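Local coordinates for erythrocyte membrane protein 1 (Plasmodium falciparum, PDB 2XU0) that probably binds host cell surface receptors, and is represented here by its N-terminal segment and first Duffy-binding-like domain, a rosetting domain, at residues Lys219-Val224 with Lys251-Trp256; Ala276-Lys281 with Thr304-Val309; Asp353-Asn358 with Val475-Arg480. The protein carries 10 engineered substitutions. All coordinates share one frame; numbering follows the deposited sequence.

Contact 1: Lys219-Val224 with Lys251-Trp256; sequences KGLQVV and KLREDW
The planar guanidinium of Arg253 meets Leu221 and Gln222 obliquely. Leu221 makes the nearest approach, with its CB 3.8 Å from Arg253 NH1. Leu221 CD1 lies slightly farther off, 4.1 Å from that same Arg253 NH1. One nitrogen thus rests against both the root and one branch of the leucine, and the two side chains cross at about a right angle. Gln222 stands on the more exposed flank, with OE1 4.3 Å from Arg253 NH2, too long for a direct bond. A water donates to Gln222 OE1 at 3.1 Å and is modelled as accepting from Arg253 NH2, but at only 2.4 Å, so this bridge is doubtful in detail.

The arginine leaves its helix with CG beside the backbone N, opposite the carbonyl carbon, and then bends at chi2 (-146°) and chi3 (-123°). This kinked path carries the charged end across to helix 216-231, where Leu221 CA and Arg253 CA are 9.3 Å apart. Arg253 NH1 finds its polar partners beyond the two segments, in the carbonyl O of Val203 and OE1 of Gln218. Those bonds fix the nitrogen that presses on Leu221, whose side chain also packs on Leu157 and Ile202. One turn on, Trp256 meets Phe225 edge-to-face, a second contact between the same two helices.

Between the segments themselves there is no direct hydrogen bond, and the buried surface is a modest 117 Å². What joins helices 216-231 and 249-268 here is one long arginine, its guanidinium, bonded to Val203 O and Gln218 OE1, lying against Leu221. It is helix-to-helix packing within the predominantly alpha-helical Duffy-binding-like fold.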
loop_
_atom_site.group_PDB
_atom_site.type_symbol
_atom_site.label_atom_id
_atom_site.label_comp_id
_atom_site.label_asym_id
_atom_site.label_seq_id
_atom_site.Cartn_x
_atom_site.Cartn_y
_atom_site.Cartn_z
ATOM N N LYS A 219 -21.463 5.666 -8.570
ATOM C CA LYS A 219 -22.815 5.880 -9.088
ATOM C C LYS A 219 -23.140 4.898 -10.205
ATOM O O LYS A 219 -24.237 4.344 -10.206
ATOM C CB LYS A 219 -23.021 7.347 -9.490
ATOM C CG LYS A 219 -22.957 8.222 -8.250
ATOM C CD LYS A 219 -23.254 9.686 -8.463
ATOM C CE LYS A 219 -22.883 10.457 -7.212
ATOM N NZ LYS A 219 -23.831 10.222 -6.084
ATOM N N GLY A 220 -22.153 4.621 -11.072
ATOM C CA GLY A 220 -22.282 3.635 -12.137
ATOM C C GLY A 220 -22.482 2.245 -11.576
ATOM O O GLY A 220 -23.396 1.527 -11.994
ATOM N N LEU A 221 -21.679 1.894 -10.555
ATOM C CA LEU A 221 -21.748 0.595 -9.877
ATOM C C LEU A 221 -23.078 0.367 -9.187
ATOM O O LEU A 221 -23.622 -0.723 -9.306
ATOM C CB LEU A 221 -20.574 0.392 -8.901
ATOM C CG LEU A 221 -19.248 0.044 -9.539
ATOM C CD1 LEU A 221 -18.101 0.267 -8.576
ATOM C CD2 LEU A 221 -19.243 -1.389 -10.042
ATOM N N GLN A 222 -23.631 1.385 -8.513
ATOM C CA GLN A 222 -24.950 1.222 -7.893
ATOM C C GLN A 222 -26.108 1.044 -8.893
ATOM O O GLN A 222 -27.052 0.315 -8.584
ATOM C CB GLN A 222 -25.236 2.211 -6.748
ATOM C CG GLN A 222 -24.971 3.666 -7.044
ATOM C CD GLN A 222 -24.796 4.470 -5.777
ATOM O OE1 GLN A 222 -23.760 4.410 -5.099
ATOM N NE2 GLN A 222 -25.792 5.283 -5.465
ATOM N N VAL A 223 -25.963 1.591 -10.128
ATOM C CA VAL A 223 -26.927 1.443 -11.228
ATOM C C VAL A 223 -26.827 0.000 -11.766
ATOM O O VAL A 223 -27.845 -0.697 -11.843
ATOM C CB VAL A 223 -26.717 2.517 -12.342
ATOM C CG1 VAL A 223 -27.484 2.164 -13.625
ATOM C CG2 VAL A 223 -27.104 3.918 -11.848
ATOM N N VAL A 224 -25.593 -0.459 -12.087
ATOM C CA VAL A 224 -25.345 -1.830 -12.582
ATOM C C VAL A 224 -25.840 -2.874 -11.579
ATOM O O VAL A 224 -26.515 -3.828 -11.969
ATOM C CB VAL A 224 -23.870 -2.077 -12.985
ATOM C CG1 VAL A 224 -23.685 -3.478 -13.568
ATOM C CG2 VAL A 224 -23.404 -1.041 -13.985
ATOM N N LYS A 251 -24.541 -6.671 0.583
ATOM C CA LYS A 251 -24.335 -8.116 0.610
ATOM C C LYS A 251 -24.185 -8.654 -0.822
ATOM O O LYS A 251 -23.322 -9.486 -1.095
ATOM C CB LYS A 251 -25.486 -8.802 1.340
ATOM C CG LYS A 251 -25.278 -10.289 1.525
ATOM C CD LYS A 251 -26.557 -10.978 2.009
ATOM C CE LYS A 251 -26.441 -12.489 2.013
ATOM N NZ LYS A 251 -25.277 -12.968 2.815
ATOM N N LEU A 252 -25.002 -8.134 -1.735
ATOM C CA LEU A 252 -24.976 -8.490 -3.150
ATOM C C LEU A 252 -23.615 -8.170 -3.798
ATOM O O LEU A 252 -23.100 -8.988 -4.570
ATOM C CB LEU A 252 -26.120 -7.764 -3.882
ATOM C CG LEU A 252 -26.316 -8.095 -5.359
ATOM C CD1 LEU A 252 -26.906 -9.490 -5.531
ATOM C CD2 LEU A 252 -27.218 -7.069 -6.016
ATOM N N ARG A 253 -23.045 -6.989 -3.493
ATOM C CA ARG A 253 -21.744 -6.595 -4.045
ATOM C C ARG A 253 -20.588 -7.399 -3.442
ATOM O O ARG A 253 -19.651 -7.729 -4.162
ATOM C CB ARG A 253 -21.491 -5.103 -3.858
ATOM C CG ARG A 253 -22.439 -4.210 -4.611
ATOM C CD ARG A 253 -21.621 -3.016 -5.017
ATOM N NE ARG A 253 -22.169 -1.779 -4.527
ATOM C CZ ARG A 253 -21.586 -0.598 -4.648
ATOM N NH1 ARG A 253 -20.394 -0.489 -5.222
ATOM N NH2 ARG A 253 -22.183 0.485 -4.187
ATOM N N GLU A 254 -20.670 -7.726 -2.127
ATOM C CA GLU A 254 -19.707 -8.545 -1.376
ATOM C C GLU A 254 -19.585 -9.928 -1.998
ATOM O O GLU A 254 -18.473 -10.454 -2.108
ATOM C CB GLU A 254 -20.224 -8.787 0.058
ATOM C CG GLU A 254 -19.892 -7.692 1.036
ATOM C CD GLU A 254 -20.581 -7.808 2.385
ATOM O OE1 GLU A 254 -20.500 -6.822 3.154
ATOM O OE2 GLU A 254 -21.201 -8.863 2.673
ATOM N N ASP A 255 -20.757 -10.569 -2.269
ATOM C CA ASP A 255 -20.830 -11.917 -2.836
ATOM C C ASP A 255 -20.409 -11.887 -4.276
ATOM O O ASP A 255 -19.675 -12.766 -4.700
ATOM C CB ASP A 255 -22.242 -12.496 -2.682
ATOM C CG ASP A 255 -22.544 -12.858 -1.246
ATOM O OD1 ASP A 255 -21.654 -12.648 -0.375
ATOM O OD2 ASP A 255 -23.628 -13.411 -0.995
ATOM N N TRP A 256 -20.787 -10.837 -5.015
ATOM C CA TRP A 256 -20.320 -10.720 -6.381
ATOM C C TRP A 256 -18.792 -10.726 -6.385
ATOM O O TRP A 256 -18.200 -11.459 -7.167
ATOM C CB TRP A 256 -20.868 -9.456 -7.063
ATOM C CG TRP A 256 -20.627 -9.463 -8.548
ATOM C CD1 TRP A 256 -21.427 -10.015 -9.501
ATOM C CD2 TRP A 256 -19.446 -9.007 -9.227
ATOM N NE1 TRP A 256 -20.850 -9.875 -10.745
ATOM C CE2 TRP A 256 -19.629 -9.268 -10.605
ATOM C CE3 TRP A 256 -18.249 -8.392 -8.806
ATOM C CZ2 TRP A 256 -18.667 -8.932 -11.568
ATOM C CZ3 TRP A 256 -17.306 -8.039 -9.763
ATOM C CH2 TRP A 256 -17.509 -8.329 -11.124
HETATM O O HOH W 1 -21.507 2.781 -3.732
#

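Contact 2: Ala276-Lys281 with Thr304-Val309; sequences ADYFRK and TYLDYV
An ST turn, in which Thr304 OG1 accepts a hydrogen bond from Leu306 N at 3.1 Å, presents Thr304 to the ring of Tyr278, the residue preceding strand 279-281. Thr304 CB lies over one face of that ring, 4.3 Å from its centroid and 27° off the normal, a CH-pi contact; its nearest ring atom is Tyr278 CE2. Tyr278 reaches across because its CG is turned opposite the backbone N (chi1 -169°), and the two side chains cross at about a right angle. Beyond the ring, Tyr278 OH comes within 4.2 Å of Leu306 CD1. Arg280 approaches the ring of Tyr305 at a slant and more loosely, its NH1 4.5 Å from Tyr305 CE2.

The polar ends of Tyr278, Thr304 and Arg280 are held by the N-terminal segment rather than across the contact. Tyr278 OH bonds to Glu27 OE2, Thr304 also has its strongest polar partner in Glu27, and Arg280 NH2 bonds to Asn28 OD1. Helix 22-39 therefore covers this junction, touching Arg280, Tyr305 and Leu306, while helix 186-204 backs Thr304 through Ala193 and strand 287-289 pairs antiparallel with strand 279-281.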
loop_
_atom_site.group_PDB
_atom_site.type_symbol
_atom_site.label_atom_id
_atom_site.label_comp_id
_atom_site.label_asym_id
_atom_site.label_seq_id
_atom_site.Cartn_x
_atom_site.Cartn_y
_atom_site.Cartn_z
ATOM N N ALA A 276 7.974 -14.217 -11.065
ATOM C CA ALA A 276 7.372 -13.406 -9.998
ATOM C C ALA A 276 6.299 -14.238 -9.330
ATOM O O ALA A 276 5.406 -14.774 -9.990
ATOM C CB ALA A 276 6.786 -12.116 -10.554
ATOM N N ASP A 277 6.405 -14.382 -8.024
ATOM C CA ASP A 277 5.413 -15.160 -7.282
ATOM C C ASP A 277 5.058 -14.454 -5.990
ATOM O O ASP A 277 5.882 -13.700 -5.463
ATOM C CB ASP A 277 5.935 -16.592 -6.992
ATOM C CG ASP A 277 5.959 -17.461 -8.233
ATOM O OD1 ASP A 277 4.889 -18.000 -8.602
ATOM O OD2 ASP A 277 7.012 -17.493 -8.909
ATOM N N TYR A 278 3.838 -14.678 -5.487
ATOM C CA TYR A 278 3.436 -14.059 -4.218
ATOM C C TYR A 278 3.902 -14.937 -3.063
ATOM O O TYR A 278 3.667 -16.150 -3.072
ATOM C CB TYR A 278 1.910 -13.876 -4.155
ATOM C CG TYR A 278 1.461 -12.998 -3.000
ATOM C CD1 TYR A 278 1.726 -11.632 -2.996
ATOM C CD2 TYR A 278 0.767 -13.532 -1.921
ATOM C CE1 TYR A 278 1.340 -10.825 -1.932
ATOM C CE2 TYR A 278 0.323 -12.719 -0.873
ATOM C CZ TYR A 278 0.613 -11.362 -0.889
ATOM O OH TYR A 278 0.287 -10.541 0.160
ATOM N N PHE A 279 4.546 -14.333 -2.073
ATOM C CA PHE A 279 5.001 -15.092 -0.918
ATOM C C PHE A 279 4.423 -14.501 0.345
ATOM O O PHE A 279 4.416 -13.277 0.515
ATOM C CB PHE A 279 6.542 -15.076 -0.803
ATOM C CG PHE A 279 7.323 -15.704 -1.930
ATOM C CD1 PHE A 279 7.914 -16.952 -1.777
ATOM C CD2 PHE A 279 7.529 -15.017 -3.124
ATOM C CE1 PHE A 279 8.694 -17.503 -2.799
ATOM C CE2 PHE A 279 8.293 -15.580 -4.155
ATOM C CZ PHE A 279 8.865 -16.823 -3.987
ATOM N N ARG A 280 4.006 -15.370 1.265
ATOM C CA ARG A 280 3.503 -14.979 2.586
ATOM C C ARG A 280 3.794 -16.087 3.580
ATOM O O ARG A 280 3.994 -17.234 3.165
ATOM C CB ARG A 280 2.006 -14.587 2.566
ATOM C CG ARG A 280 1.089 -15.571 1.850
ATOM C CD ARG A 280 -0.352 -15.405 2.268
ATOM N NE ARG A 280 -0.517 -15.872 3.637
ATOM C CZ ARG A 280 -0.930 -17.085 3.972
ATOM N NH1 ARG A 280 -1.309 -17.948 3.035
ATOM N NH2 ARG A 280 -1.005 -17.435 5.244
ATOM N N LYS A 281 3.890 -15.743 4.874
ATOM C CA LYS A 281 4.192 -16.703 5.932
ATOM C C LYS A 281 3.056 -16.848 6.897
ATOM O O LYS A 281 2.344 -15.885 7.156
ATOM C CB LYS A 281 5.458 -16.315 6.716
ATOM C CG LYS A 281 6.712 -16.368 5.862
ATOM C CD LYS A 281 7.936 -16.055 6.660
ATOM C CE LYS A 281 9.134 -15.987 5.742
ATOM N NZ LYS A 281 10.339 -15.545 6.480
ATOM N N THR A 304 -3.432 -14.268 -2.411
ATOM C CA THR A 304 -3.619 -13.180 -1.460
ATOM C C THR A 304 -5.024 -13.157 -0.888
ATOM O O THR A 304 -6.004 -13.555 -1.543
ATOM C CB THR A 304 -3.203 -11.784 -2.079
ATOM O OG1 THR A 304 -3.370 -10.770 -1.086
ATOM C CG2 THR A 304 -4.058 -11.373 -3.277
ATOM N N TYR A 305 -5.107 -12.587 0.314
ATOM C CA TYR A 305 -6.341 -12.345 1.058
ATOM C C TYR A 305 -6.381 -10.887 1.538
ATOM O O TYR A 305 -7.126 -10.566 2.450
ATOM C CB TYR A 305 -6.474 -13.341 2.207
ATOM C CG TYR A 305 -6.449 -14.776 1.710
ATOM C CD1 TYR A 305 -7.614 -15.403 1.256
ATOM C CD2 TYR A 305 -5.252 -15.487 1.634
ATOM C CE1 TYR A 305 -7.590 -16.730 0.803
ATOM C CE2 TYR A 305 -5.219 -16.802 1.165
ATOM C CZ TYR A 305 -6.395 -17.435 0.807
ATOM O OH TYR A 305 -6.326 -18.734 0.367
ATOM N N LEU A 306 -5.623 -9.988 0.876
ATOM C CA LEU A 306 -5.607 -8.566 1.232
ATOM C C LEU A 306 -6.960 -7.934 0.980
ATOM O O LEU A 306 -7.351 -7.031 1.717
ATOM C CB LEU A 306 -4.497 -7.792 0.521
ATOM C CG LEU A 306 -3.051 -7.975 1.023
ATOM C CD1 LEU A 306 -2.104 -7.065 0.239
ATOM C CD2 LEU A 306 -2.906 -7.658 2.503
ATOM N N ASP A 307 -7.728 -8.471 0.005
ATOM C CA ASP A 307 -9.082 -7.979 -0.265
ATOM C C ASP A 307 -10.059 -8.267 0.917
ATOM O O ASP A 307 -11.229 -7.885 0.868
ATOM C CB ASP A 307 -9.597 -8.501 -1.619
ATOM C CG ASP A 307 -9.548 -10.013 -1.837
ATOM O OD1 ASP A 307 -8.582 -10.661 -1.354
ATOM O OD2 ASP A 307 -10.415 -10.532 -2.581
ATOM N N TYR A 308 -9.564 -8.923 1.983
ATOM C CA TYR A 308 -10.356 -9.173 3.201
ATOM C C TYR A 308 -9.737 -8.457 4.400
ATOM O O TYR A 308 -10.090 -8.726 5.549
ATOM C CB TYR A 308 -10.602 -10.683 3.432
ATOM C CG TYR A 308 -11.489 -11.230 2.341
ATOM C CD1 TYR A 308 -12.872 -11.091 2.413
ATOM C CD2 TYR A 308 -10.946 -11.688 1.143
ATOM C CE1 TYR A 308 -13.692 -11.461 1.351
ATOM C CE2 TYR A 308 -11.754 -12.009 0.057
ATOM C CZ TYR A 308 -13.129 -11.910 0.171
ATOM O OH TYR A 308 -13.946 -12.301 -0.854
ATOM N N VAL A 309 -8.821 -7.533 4.115
ATOM C CA VAL A 309 -8.147 -6.727 5.149
ATOM C C VAL A 309 -8.733 -5.312 5.102
ATOM O O VAL A 309 -8.744 -4.730 4.011
ATOM C CB VAL A 309 -6.581 -6.702 4.995
ATOM C CG1 VAL A 309 -5.924 -5.774 6.036
ATOM C CG2 VAL A 309 -5.996 -8.109 5.082
#

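Contact 3: Asp353-Asn358 with Val475-Arg480; sequences DCTQTN and VTCTNR
Val475 N donates to Cys354 O across the contact, 2.9 Å away with an N-H...O angle of 155°, in the one hydrogen bond joining the two segments. The donor comes from above the carbonyl plane of Cys354 rather than within it. Alongside, the CA-H of Thr355 points at Val475 O in a nearly straight contact (168° at the hydrogen), with Thr355 CA 3.3 Å from that oxygen.

The side chains close over this backbone pairing. Val475 CG2, lodged between its own backbone N and carbonyl carbon, packs on Cys354 CB at 3.8 Å and also touches the Thr355 methyl. Thr355 CG2 reaches further along the strand, to 3.7 Å from Cys477 SG. The methyl thus touches both the valine and the sulfur, while the hydroxyl of the same threonine turns back into its own segment.

That hydroxyl, Thr355 OG1, donates to Asp353 OD1 at 2.7 Å. The backbone N of Thr355 reaches the same oxygen from the same face of the carboxylate, forming an Asx turn. Gln356 NE2 takes the other oxygen, Asp353 OD2. Asp353 O is gripped by two donors from opposite faces, Gln356 N, which closes a type I beta turn, and Thr357 OG1. Together these bonds hold the turn that offers Cys354 O and the Thr355 methyl to the strand.

Further out, Cys354 is disulfide-bonded to Cys470, and Cys477 to Cys483 across the antiparallel pair 475-477 and 483-485. Tyr346 packs on both Cys354 and Val475. A type I turn with an Asx turn at Asp353, docked on a disulfide-braced beta hairpin, suits this part of a cysteine-rich Duffy-binding-like domain.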
loop_
_atom_site.group_PDB
_atom_site.type_symbol
_atom_site.label_atom_id
_atom_site.label_comp_id
_atom_site.label_asym_id
_atom_site.label_seq_id
_atom_site.Cartn_x
_atom_site.Cartn_y
_atom_site.Cartn_z
ATOM N N ASP A 353 32.577 22.900 6.271
ATOM C CA ASP A 353 33.522 21.878 5.849
ATOM C C ASP A 353 34.195 21.418 7.143
ATOM O O ASP A 353 35.012 22.149 7.717
ATOM C CB ASP A 353 34.525 22.422 4.809
ATOM C CG ASP A 353 35.627 21.466 4.375
ATOM O OD1 ASP A 353 35.611 20.284 4.816
ATOM O OD2 ASP A 353 36.510 21.894 3.592
ATOM N N CYS A 354 33.818 20.216 7.618
ATOM C CA CYS A 354 34.315 19.649 8.874
ATOM C C CYS A 354 35.831 19.387 8.899
ATOM O O CYS A 354 36.431 19.370 9.983
ATOM C CB CYS A 354 33.497 18.420 9.279
ATOM S SG CYS A 354 31.709 18.732 9.412
ATOM N N THR A 355 36.456 19.288 7.702
ATOM C CA THR A 355 37.905 19.117 7.542
ATOM C C THR A 355 38.670 20.429 7.841
ATOM O O THR A 355 39.880 20.394 8.093
ATOM C CB THR A 355 38.277 18.491 6.171
ATOM O OG1 THR A 355 38.198 19.474 5.135
ATOM C CG2 THR A 355 37.428 17.268 5.817
ATOM N N GLN A 356 37.964 21.575 7.819
ATOM C CA GLN A 356 38.550 22.896 8.091
ATOM C C GLN A 356 37.751 23.701 9.138
ATOM O O GLN A 356 37.941 24.918 9.252
ATOM C CB GLN A 356 38.677 23.698 6.788
ATOM C CG GLN A 356 39.550 23.019 5.742
ATOM C CD GLN A 356 39.669 23.861 4.511
ATOM O OE1 GLN A 356 40.409 24.860 4.474
ATOM N NE2 GLN A 356 38.941 23.464 3.477
ATOM N N THR A 357 36.868 23.018 9.907
ATOM C CA THR A 357 36.011 23.643 10.926
ATOM C C THR A 357 36.320 23.108 12.316
ATOM O O THR A 357 36.546 21.905 12.492
ATOM C CB THR A 357 34.517 23.494 10.536
ATOM O OG1 THR A 357 34.307 24.150 9.288
ATOM C CG2 THR A 357 33.544 24.069 11.573
ATOM N N ASN A 358 36.319 24.016 13.297
ATOM C CA ASN A 358 36.529 23.712 14.705
ATOM C C ASN A 358 35.531 24.539 15.513
ATOM O O ASN A 358 35.784 25.713 15.802
ATOM C CB ASN A 358 37.973 23.994 15.120
ATOM C CG ASN A 358 38.399 23.244 16.354
ATOM O OD1 ASN A 358 37.842 23.418 17.447
ATOM N ND2 ASN A 358 39.406 22.394 16.203
ATOM N N VAL A 475 37.445 17.214 11.615
ATOM C CA VAL A 475 37.791 15.887 11.088
ATOM C C VAL A 475 39.062 15.930 10.233
ATOM O O VAL A 475 39.335 16.934 9.577
ATOM C CB VAL A 475 36.634 15.111 10.377
ATOM C CG1 VAL A 475 35.419 14.928 11.281
ATOM C CG2 VAL A 475 36.233 15.752 9.052
ATOM N N THR A 476 39.838 14.836 10.260
ATOM C CA THR A 476 41.042 14.660 9.456
ATOM C C THR A 476 40.824 13.452 8.573
ATOM O O THR A 476 40.556 12.347 9.058
ATOM C CB THR A 476 42.323 14.595 10.312
ATOM O OG1 THR A 476 42.458 15.826 11.017
ATOM C CG2 THR A 476 43.579 14.368 9.474
ATOM N N CYS A 477 40.891 13.690 7.272
ATOM C CA CYS A 477 40.729 12.661 6.267
ATOM C C CYS A 477 42.117 12.332 5.723
ATOM O O CYS A 477 42.861 13.232 5.316
ATOM C CB CYS A 477 39.762 13.118 5.175
ATOM S SG CYS A 477 38.120 13.601 5.796
ATOM N N THR A 478 42.494 11.048 5.822
ATOM C CA THR A 478 43.793 10.531 5.381
ATOM C C THR A 478 43.760 10.189 3.884
ATOM O O THR A 478 42.698 10.264 3.253
ATOM C CB THR A 478 44.222 9.321 6.249
ATOM O OG1 THR A 478 43.266 8.262 6.128
ATOM C CG2 THR A 478 44.426 9.687 7.715
ATOM N N ASN A 479 44.926 9.812 3.318
ATOM C CA ASN A 479 45.035 9.393 1.917
ATOM C C ASN A 479 44.461 7.974 1.760
ATOM O O ASN A 479 44.103 7.573 0.648
ATOM C CB ASN A 479 46.484 9.480 1.425
ATOM C CG ASN A 479 46.854 10.838 0.884
ATOM O OD1 ASN A 479 46.704 11.118 -0.312
ATOM N ND2 ASN A 479 47.347 11.712 1.753
ATOM N N ARG A 480 44.335 7.243 2.902
ATOM C CA ARG A 480 43.774 5.892 3.029
ATOM C C ARG A 480 42.294 5.852 2.587
ATOM O O ARG A 480 41.825 4.812 2.111
ATOM C CB ARG A 480 43.922 5.394 4.477
ATOM C CG ARG A 480 43.950 3.873 4.616
ATOM C CD ARG A 480 42.716 3.321 5.320
ATOM N NE ARG A 480 41.539 3.272 4.446
ATOM C CZ ARG A 480 41.108 2.181 3.816
ATOM N NH1 ARG A 480 41.748 1.026 3.958
ATOM N NH2 ARG A 480 40.033 2.236 3.041
#

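How the contacts relate
Following the chain from the N terminus, contact 1 comes first and closes a loop of 26 residues that runs from helix 216-231 through helix 234-239 into helix 249-268. The last of these helices leads on to strand 279-281, where contact 2 opens; it spans 22 residues and ends just before helix 311-338. Their centres lie about 24 Å apart, both within the Duffy-binding part of the domain, without touching. Contact 3 then closes much the longest loop, 116 residues, joining the region after strand 345-346 to the C-terminal hairpin, its centre about 67 Å from that of contact 1 and on the opposite side of the chain's centre. The three follow in series; none nests or crosses.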